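Local coordinates for protein AdeR (Acinetobacter baumannii, PDB 5X5L) that binds an intercistronic DNA region through its C-terminal OmpR/PhoB-type winged helix-turn-helix domain, as the response regulator of a two-component system, at a contact of chain A with DNA, the interface of chains A and B and the interface of chains C and B. Coordinates in Å, arbitrary orientation; residue numbers count along the deposited sequence, not the author numbering. Chains: chain A/B/C, AdeR.

Contacts 1 and 2 lie side by side on chain A, the centres of their C-alpha atoms about 6 Å apart, and share A:Met59, A:Asn60 and A:Ser62, which follow helix 51-58. That stretch therefore faces the DNA backbone with one side and chain B with the other, and the two may influence each other. Helix 32-41 also serves both, through A:Thr33 and A:Lys36. Contact 3 joins chains C and B, its C-alpha centre about 34 Å from that of contact 1 and about 29 Å from that of contact 2; chain B thus touches both neighbours, though neither protein interface need be the biological one.

Contact 1: a contact of chain A with DNA. Residues chain A 33, 59-60, 62, 64, 68, 72. With nucleotides of chain D.
A:His72 meets the phosphate of DC5 of chain D with the tip of its imidazole, and the chain can be followed outward. From CB, CG is turned anti to the carbonyl carbon (chi1 -74°), sending the ring away from helix 66-81 towards the DNA. CD2 comes no nearer than 3.7 Å to DC5 OP2. CE1 lies 3.5 Å from DC5 OP2 and also faces the deoxyribose C2' of DT4. Between them NE2 donates a bent hydrogen bond (135° at H) of 2.8 Å to DC5 OP2, the acceptor tilted 29° from the ring plane. Histidine suits the place because a flat ring can present one N-H at its far edge; the methyl CG2 of A:Thr33 sits over one face near the rim, 3.6 Å above the plane.

A:Thr33 binds the preceding phosphate twice over: its backbone N donates to DT4 OP1 at 3.2 Å, and its hydroxyl OG1 hydrogen-bonds DT4 OP2 at 2.7 Å. A:Thr68 lays its methyl CG2 3.7 Å from C2' of DC5. The contacts described fall on phosphates and sugars, so here they hold the backbone rather than read the bases. Helix 66-81, the recognition helix of this winged helix-turn-helix domain, supplies A:Thr68 and A:His72, while A:Thr33 stands at the start of helix 32-41.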
loop_
_atom_site.group_PDB
_atom_site.type_symbol
_atom_site.label_atom_id
_atom_site.label_comp_id
_atom_site.label_asym_id
_atom_site.label_seq_id
_atom_site.Cartn_x
_atom_site.Cartn_y
_atom_site.Cartn_z
ATOM N N THR A 33 -14.460 -5.110 6.923
ATOM C CA THR A 33 -13.293 -4.234 7.075
ATOM C C THR A 33 -12.034 -4.920 6.505
ATOM O O THR A 33 -11.322 -4.328 5.686
ATOM C CB THR A 33 -12.972 -3.835 8.550
ATOM O OG1 THR A 33 -13.428 -4.792 9.529
ATOM C CG2 THR A 33 -13.457 -2.422 9.099
ATOM N N MET A 59 -12.727 1.436 6.755
ATOM C CA MET A 59 -13.364 1.341 8.072
ATOM C C MET A 59 -14.663 2.139 8.204
ATOM O O MET A 59 -14.892 3.065 7.456
ATOM C CB MET A 59 -12.374 1.774 9.158
ATOM C CG MET A 59 -11.223 0.804 9.330
ATOM S SD MET A 59 -9.980 1.423 10.513
ATOM C CE MET A 59 -10.912 2.204 11.833
ATOM N N ASN A 60 -15.481 1.749 9.194
ATOM C CA ASN A 60 -16.650 2.457 9.647
ATOM C C ASN A 60 -17.835 1.800 8.973
ATOM O O ASN A 60 -18.262 0.756 9.419
ATOM C CB ASN A 60 -16.611 3.943 9.374
ATOM C CG ASN A 60 -17.682 4.734 10.121
ATOM O OD1 ASN A 60 -18.801 4.270 10.403
ATOM N ND2 ASN A 60 -17.360 5.973 10.374
ATOM N N SER A 62 -14.981 5.008 11.700
ATOM C CA SER A 62 -14.949 6.399 12.157
ATOM C C SER A 62 -13.825 7.132 11.319
ATOM O O SER A 62 -13.703 6.762 10.134
ATOM C CB SER A 62 -14.916 6.353 13.693
ATOM O OG SER A 62 -16.098 5.793 14.169
ATOM N N ALA A 64 -12.189 6.825 14.096
ATOM C CA ALA A 64 -11.665 6.090 15.242
ATOM C C ALA A 64 -10.187 6.460 15.452
ATOM O O ALA A 64 -9.646 7.321 14.746
ATOM C CB ALA A 64 -11.862 4.587 15.063
ATOM N N THR A 68 -6.525 1.455 15.995
ATOM C CA THR A 68 -7.579 0.502 15.567
ATOM C C THR A 68 -7.335 -0.033 14.156
ATOM O O THR A 68 -7.650 -1.169 13.875
ATOM C CB THR A 68 -8.983 1.140 15.670
ATOM O OG1 THR A 68 -9.259 1.429 17.043
ATOM C CG2 THR A 68 -10.064 0.241 15.123
ATOM N N HIS A 72 -7.023 -4.122 12.885
ATOM C CA HIS A 72 -7.666 -4.737 11.711
ATOM C C HIS A 72 -6.645 -5.416 10.812
ATOM O O HIS A 72 -6.914 -6.490 10.282
ATOM C CB HIS A 72 -8.482 -3.742 10.879
ATOM C CG HIS A 72 -9.775 -3.336 11.505
ATOM N ND1 HIS A 72 -10.879 -4.162 11.556
ATOM C CD2 HIS A 72 -10.157 -2.170 12.067
ATOM C CE1 HIS A 72 -11.877 -3.524 12.140
ATOM N NE2 HIS A 72 -11.468 -2.313 12.459
ATOM P P DT D 4 -16.029 -5.467 11.013
ATOM O OP1 DT D 4 -16.266 -5.271 9.565
ATOM O OP2 DT D 4 -14.766 -6.072 11.523
ATOM O "O5'" DT D 4 -16.101 -4.028 11.665
ATOM C "C5'" DT D 4 -17.266 -3.467 12.295
ATOM C "C4'" DT D 4 -16.829 -2.739 13.545
ATOM O "O4'" DT D 4 -16.734 -3.693 14.619
ATOM C "C3'" DT D 4 -15.454 -2.058 13.467
ATOM O "O3'" DT D 4 -15.604 -0.640 13.567
ATOM C "C2'" DT D 4 -14.681 -2.628 14.647
ATOM C "C1'" DT D 4 -15.764 -3.221 15.521
ATOM N N1 DT D 4 -15.354 -4.352 16.381
ATOM C C2 DT D 4 -15.575 -4.272 17.742
ATOM O O2 DT D 4 -16.076 -3.301 18.285
ATOM N N3 DT D 4 -15.178 -5.377 18.451
ATOM C C4 DT D 4 -14.605 -6.531 17.948
ATOM O O4 DT D 4 -14.311 -7.447 18.712
ATOM C C5 DT D 4 -14.407 -6.548 16.515
ATOM C C7 DT D 4 -13.794 -7.757 15.880
ATOM C C6 DT D 4 -14.790 -5.473 15.811
ATOM P P DC D 5 -14.391 0.336 13.217
ATOM O OP1 DC D 5 -14.967 1.616 12.763
ATOM O OP2 DC D 5 -13.439 -0.382 12.338
ATOM O "O5'" DC D 5 -13.771 0.624 14.652
ATOM C "C5'" DC D 5 -14.578 1.252 15.669
ATOM C "C4'" DC D 5 -14.126 0.854 17.055
ATOM O "O4'" DC D 5 -13.998 -0.573 17.172
ATOM C "C3'" DC D 5 -12.764 1.409 17.452
ATOM O "O3'" DC D 5 -12.932 2.561 18.280
ATOM C "C2'" DC D 5 -12.080 0.269 18.197
ATOM C "C1'" DC D 5 -13.115 -0.835 18.246
ATOM N N1 DC D 5 -12.586 -2.205 18.082
ATOM C C2 DC D 5 -12.525 -3.050 19.202
ATOM O O2 DC D 5 -12.906 -2.622 20.303
ATOM N N3 DC D 5 -12.053 -4.311 19.056
ATOM C C4 DC D 5 -11.658 -4.737 17.853
ATOM N N4 DC D 5 -11.205 -5.985 17.753
ATOM C C5 DC D 5 -11.702 -3.896 16.698
ATOM C C6 DC D 5 -12.167 -2.651 16.857
ATOM P P DC D 6 -11.699 3.497 18.614
ATOM O OP1 DC D 6 -12.223 4.867 18.808
ATOM O OP2 DC D 6 -10.632 3.242 17.623
ATOM O "O5'" DC D 6 -11.201 2.949 20.020
ATOM C "C5'" DC D 6 -12.142 2.727 21.086
ATOM C "C4'" DC D 6 -11.506 1.867 22.152
ATOM O "O4'" DC D 6 -11.308 0.530 21.647
ATOM C "C3'" DC D 6 -10.135 2.354 22.628
ATOM O "O3'" DC D 6 -10.220 2.557 24.035
ATOM C "C2'" DC D 6 -9.178 1.247 22.215
ATOM C "C1'" DC D 6 -10.076 0.036 22.131
ATOM N N1 DC D 6 -9.629 -1.040 21.222
ATOM C C2 DC D 6 -9.497 -2.344 21.716
ATOM O O2 DC D 6 -9.733 -2.560 22.914
ATOM N N3 DC D 6 -9.106 -3.334 20.882
ATOM C C4 DC D 6 -8.865 -3.065 19.597
ATOM N N4 DC D 6 -8.483 -4.072 18.811
ATOM C C5 DC D 6 -9.009 -1.751 19.061
ATOM C C6 DC D 6 -9.393 -0.778 19.900
#

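Contact 2: the interface of chains A and B. Residues chain A 36, 55-56, 58-60, 62; chain B 44, 47, 53.
B:Gln44 crosses A:Lys36 at about a right angle and presses its amide against the end of helix 51-58 of chain A. The contact joins two copies of the DNA-binding domain without exact two-fold symmetry, and may belong to the crystal rather than the biological assembly. The glutamine runs extended beyond CG, with CG anti to the carbonyl carbon (chi1 -71°), which carries the amide across. There B:Gln44 NE2 donates at 2.8 Å to the backbone O of A:Asn56. A second nearly straight bond joins B:Gln44 NE2 to A:Met59 O at 3.0 Å. Both acceptors lie in the amide plane, so the pair fixes its rotation. The donor stands 55° out of the carbonyl plane of A:Asn56 but nearer that of A:Met59. Glutamine suits the place because one amide can donate twice and still accept: OE1 receives A:Lys36 NZ at 3.0 Å, from above its carbonyl plane.

Beside this, A:Asn60 and B:Glu53 reach tip to tip, amide and carboxylate planes 14° apart. A:Asn60 ND2 hydrogen-bonds B:Glu53 OE2 at 2.8 Å; OE1 is as near, but the N-H points away from it. B:Lys47 bends at its end towards this carboxylate and would partly offset its charge: in a salt bridge within chain B, its NZ meets B:Glu53 OE1 from the syn side at 2.9 Å.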
loop_
_atom_site.group_PDB
_atom_site.type_symbol
_atom_site.label_atom_id
_atom_site.label_comp_id
_atom_site.label_asym_id
_atom_site.label_seq_id
_atom_site.Cartn_x
_atom_site.Cartn_y
_atom_site.Cartn_z
ATOM N N LYS A 36 -12.031 -5.089 2.740
ATOM C CA LYS A 36 -11.737 -3.789 2.142
ATOM C C LYS A 36 -10.240 -3.489 2.159
ATOM O O LYS A 36 -9.694 -3.012 1.164
ATOM C CB LYS A 36 -12.514 -2.676 2.842
ATOM C CG LYS A 36 -14.008 -2.661 2.543
ATOM C CD LYS A 36 -14.675 -1.371 2.993
ATOM C CE LYS A 36 -15.451 -1.568 4.289
ATOM N NZ LYS A 36 -16.234 -0.369 4.661
ATOM N N MET A 55 -8.001 3.944 7.041
ATOM C CA MET A 55 -9.176 4.289 7.842
ATOM C C MET A 55 -10.309 4.843 6.976
ATOM O O MET A 55 -11.438 4.366 7.046
ATOM C CB MET A 55 -8.807 5.314 8.931
ATOM C CG MET A 55 -9.788 5.319 10.090
ATOM S SD MET A 55 -9.163 6.139 11.557
ATOM C CE MET A 55 -9.267 7.807 10.960
ATOM N N ASN A 56 -9.995 5.837 6.158
ATOM C CA ASN A 56 -10.986 6.474 5.277
ATOM C C ASN A 56 -11.558 5.534 4.218
ATOM O O ASN A 56 -12.716 5.677 3.839
ATOM C CB ASN A 56 -10.375 7.701 4.572
ATOM C CG ASN A 56 -10.105 8.855 5.515
ATOM O OD1 ASN A 56 -10.150 8.714 6.740
ATOM N ND2 ASN A 56 -9.837 10.017 4.940
ATOM N N CYS A 58 -11.317 1.865 4.298
ATOM C CA CYS A 58 -11.665 0.509 4.722
ATOM C C CYS A 58 -12.469 0.357 6.022
ATOM O O CYS A 58 -12.872 -0.762 6.332
ATOM C CB CYS A 58 -10.386 -0.321 4.830
ATOM S SG CYS A 58 -9.309 -0.172 3.393
ATOM N N MET A 59 -12.727 1.436 6.755
ATOM C CA MET A 59 -13.364 1.341 8.072
ATOM C C MET A 59 -14.663 2.139 8.204
ATOM O O MET A 59 -14.892 3.065 7.456
ATOM C CB MET A 59 -12.374 1.774 9.158
ATOM C CG MET A 59 -11.223 0.804 9.330
ATOM S SD MET A 59 -9.980 1.423 10.513
ATOM C CE MET A 59 -10.912 2.204 11.833
ATOM N N ASN A 60 -15.481 1.749 9.194
ATOM C CA ASN A 60 -16.650 2.457 9.647
ATOM C C ASN A 60 -17.835 1.800 8.973
ATOM O O ASN A 60 -18.262 0.756 9.419
ATOM C CB ASN A 60 -16.611 3.943 9.374
ATOM C CG ASN A 60 -17.682 4.734 10.121
ATOM O OD1 ASN A 60 -18.801 4.270 10.403
ATOM N ND2 ASN A 60 -17.360 5.973 10.374
ATOM N N SER A 62 -14.981 5.008 11.700
ATOM C CA SER A 62 -14.949 6.399 12.157
ATOM C C SER A 62 -13.825 7.132 11.319
ATOM O O SER A 62 -13.703 6.762 10.134
ATOM C CB SER A 62 -14.916 6.353 13.693
ATOM O OG SER A 62 -16.098 5.793 14.169
ATOM N N GLN B 44 -15.315 5.921 -0.106
ATOM C CA GLN B 44 -16.398 4.994 0.220
ATOM C C GLN B 44 -17.720 5.621 -0.235
ATOM O O GLN B 44 -18.440 6.211 0.576
ATOM C CB GLN B 44 -16.414 4.722 1.722
ATOM C CG GLN B 44 -15.243 3.882 2.213
ATOM C CD GLN B 44 -15.455 3.341 3.610
ATOM O OE1 GLN B 44 -16.324 2.502 3.843
ATOM N NE2 GLN B 44 -14.664 3.827 4.555
ATOM N N LYS B 47 -20.976 4.599 1.618
ATOM C CA LYS B 47 -20.969 4.749 3.069
ATOM C C LYS B 47 -21.721 5.993 3.509
ATOM O O LYS B 47 -21.642 7.038 2.861
ATOM C CB LYS B 47 -19.535 4.831 3.588
ATOM C CG LYS B 47 -19.411 4.928 5.105
ATOM C CD LYS B 47 -17.990 5.184 5.540
ATOM C CE LYS B 47 -17.912 5.530 7.002
ATOM N NZ LYS B 47 -18.247 6.938 7.364
ATOM N N GLU B 53 -18.015 13.205 11.347
ATOM C CA GLU B 53 -16.915 12.735 10.496
ATOM C C GLU B 53 -16.564 13.743 9.417
ATOM O O GLU B 53 -15.388 14.008 9.184
ATOM C CB GLU B 53 -17.245 11.402 9.824
ATOM C CG GLU B 53 -17.331 10.231 10.778
ATOM C CD GLU B 53 -17.667 8.947 10.063
ATOM O OE1 GLU B 53 -16.746 8.481 9.373
ATOM O OE2 GLU B 53 -18.791 8.389 10.203
#

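Contact 3: the interface of chains C and B. Residues chain C 102-104; chain B 18, 26-27.
C:Pro102 and B:Tyr18 meet where residues near the modelled C-terminal end of chain C run past strand 16-19 of chain B, and the contact is made by packing. Its apolar part centres on B:Leu27. The CB of this residue lies 3.7 Å from CA of C:Ala104, while its methyl CD2 comes to 4.1 Å from CG of C:Pro102, the two side chains crossing at about a right angle. CG of B:Leu27 is anti to the backbone N (chi1 176°), which sends the branched end towards the proline. Leucine fits here because one methyl can reach across while the other, CD1, rests 4.0 Å above one face of the B:Tyr18 ring, near its rim, and may help to steady that ring.

A second group sets carbon against oxygen. The phenol OH of B:Tyr18 reaches to 3.4 Å from CB of C:Pro102. In turn CG2 of B:Ile26 lies 3.6 Å from the backbone O of C:Ala104. The small methyl of alanine lets the tail lie close to the B:Ile26 and B:Leu27 backbone, and the rigid proline ring offers a compact apolar surface.

No polar pair comes within bonding distance, so the patch offers little directional specificity. It lets the C-terminal tail of one copy pack against its neighbour, an association that may exist only in the crystal.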
loop_
_atom_site.group_PDB
_atom_site.type_symbol
_atom_site.label_atom_id
_atom_site.label_comp_id
_atom_site.label_asym_id
_atom_site.label_seq_id
_atom_site.Cartn_x
_atom_site.Cartn_y
_atom_site.Cartn_z
ATOM N N PRO C 102 -6.244 24.713 -14.927
ATOM C CA PRO C 102 -6.639 23.895 -16.057
ATOM C C PRO C 102 -7.940 24.418 -16.654
ATOM O O PRO C 102 -8.653 25.224 -16.025
ATOM C CB PRO C 102 -6.795 22.493 -15.454
ATOM C CG PRO C 102 -6.915 22.695 -13.974
ATOM C CD PRO C 102 -6.681 24.138 -13.646
ATOM N N LEU C 103 -8.198 24.001 -17.885
ATOM C CA LEU C 103 -9.408 24.401 -18.598
ATOM C C LEU C 103 -10.574 23.603 -18.065
ATOM O O LEU C 103 -10.372 22.569 -17.423
ATOM C CB LEU C 103 -9.265 24.224 -20.121
ATOM C CG LEU C 103 -8.372 23.134 -20.738
ATOM C CD1 LEU C 103 -8.727 21.740 -20.238
ATOM C CD2 LEU C 103 -8.436 23.205 -22.260
ATOM N N ALA C 104 -11.788 24.092 -18.314
ATOM C CA ALA C 104 -13.000 23.313 -18.084
ATOM C C ALA C 104 -13.369 22.579 -19.380
ATOM O O ALA C 104 -14.411 22.840 -19.982
ATOM C CB ALA C 104 -14.130 24.212 -17.601
ATOM N N TYR B 18 -13.459 16.899 -11.959
ATOM C CA TYR B 18 -14.090 16.941 -13.284
ATOM C C TYR B 18 -15.398 16.142 -13.326
ATOM O O TYR B 18 -15.515 15.102 -12.671
ATOM C CB TYR B 18 -13.129 16.362 -14.320
ATOM C CG TYR B 18 -11.934 17.233 -14.613
ATOM C CD1 TYR B 18 -12.035 18.287 -15.514
ATOM C CD2 TYR B 18 -10.696 16.998 -14.009
ATOM C CE1 TYR B 18 -10.940 19.089 -15.816
ATOM C CE2 TYR B 18 -9.594 17.794 -14.298
ATOM C CZ TYR B 18 -9.728 18.848 -15.192
ATOM O OH TYR B 18 -8.655 19.651 -15.491
ATOM N N ILE B 26 -15.652 18.391 -17.699
ATOM C CA ILE B 26 -15.946 19.765 -17.290
ATOM C C ILE B 26 -15.585 20.039 -15.799
ATOM O O ILE B 26 -15.904 19.265 -14.898
ATOM C CB ILE B 26 -17.341 20.257 -17.744
ATOM C CG1 ILE B 26 -18.489 19.225 -17.645
ATOM C CG2 ILE B 26 -17.216 20.713 -19.201
ATOM C CD1 ILE B 26 -19.828 19.776 -18.036
ATOM N N LEU B 27 -14.748 21.055 -15.626
ATOM C CA LEU B 27 -14.087 21.340 -14.349
ATOM C C LEU B 27 -15.040 22.089 -13.435
ATOM O O LEU B 27 -15.709 23.023 -13.864
ATOM C CB LEU B 27 -12.815 22.182 -14.576
ATOM C CG LEU B 27 -12.026 22.659 -13.352
ATOM C CD1 LEU B 27 -11.490 21.483 -12.549
ATOM C CD2 LEU B 27 -10.907 23.581 -13.786
#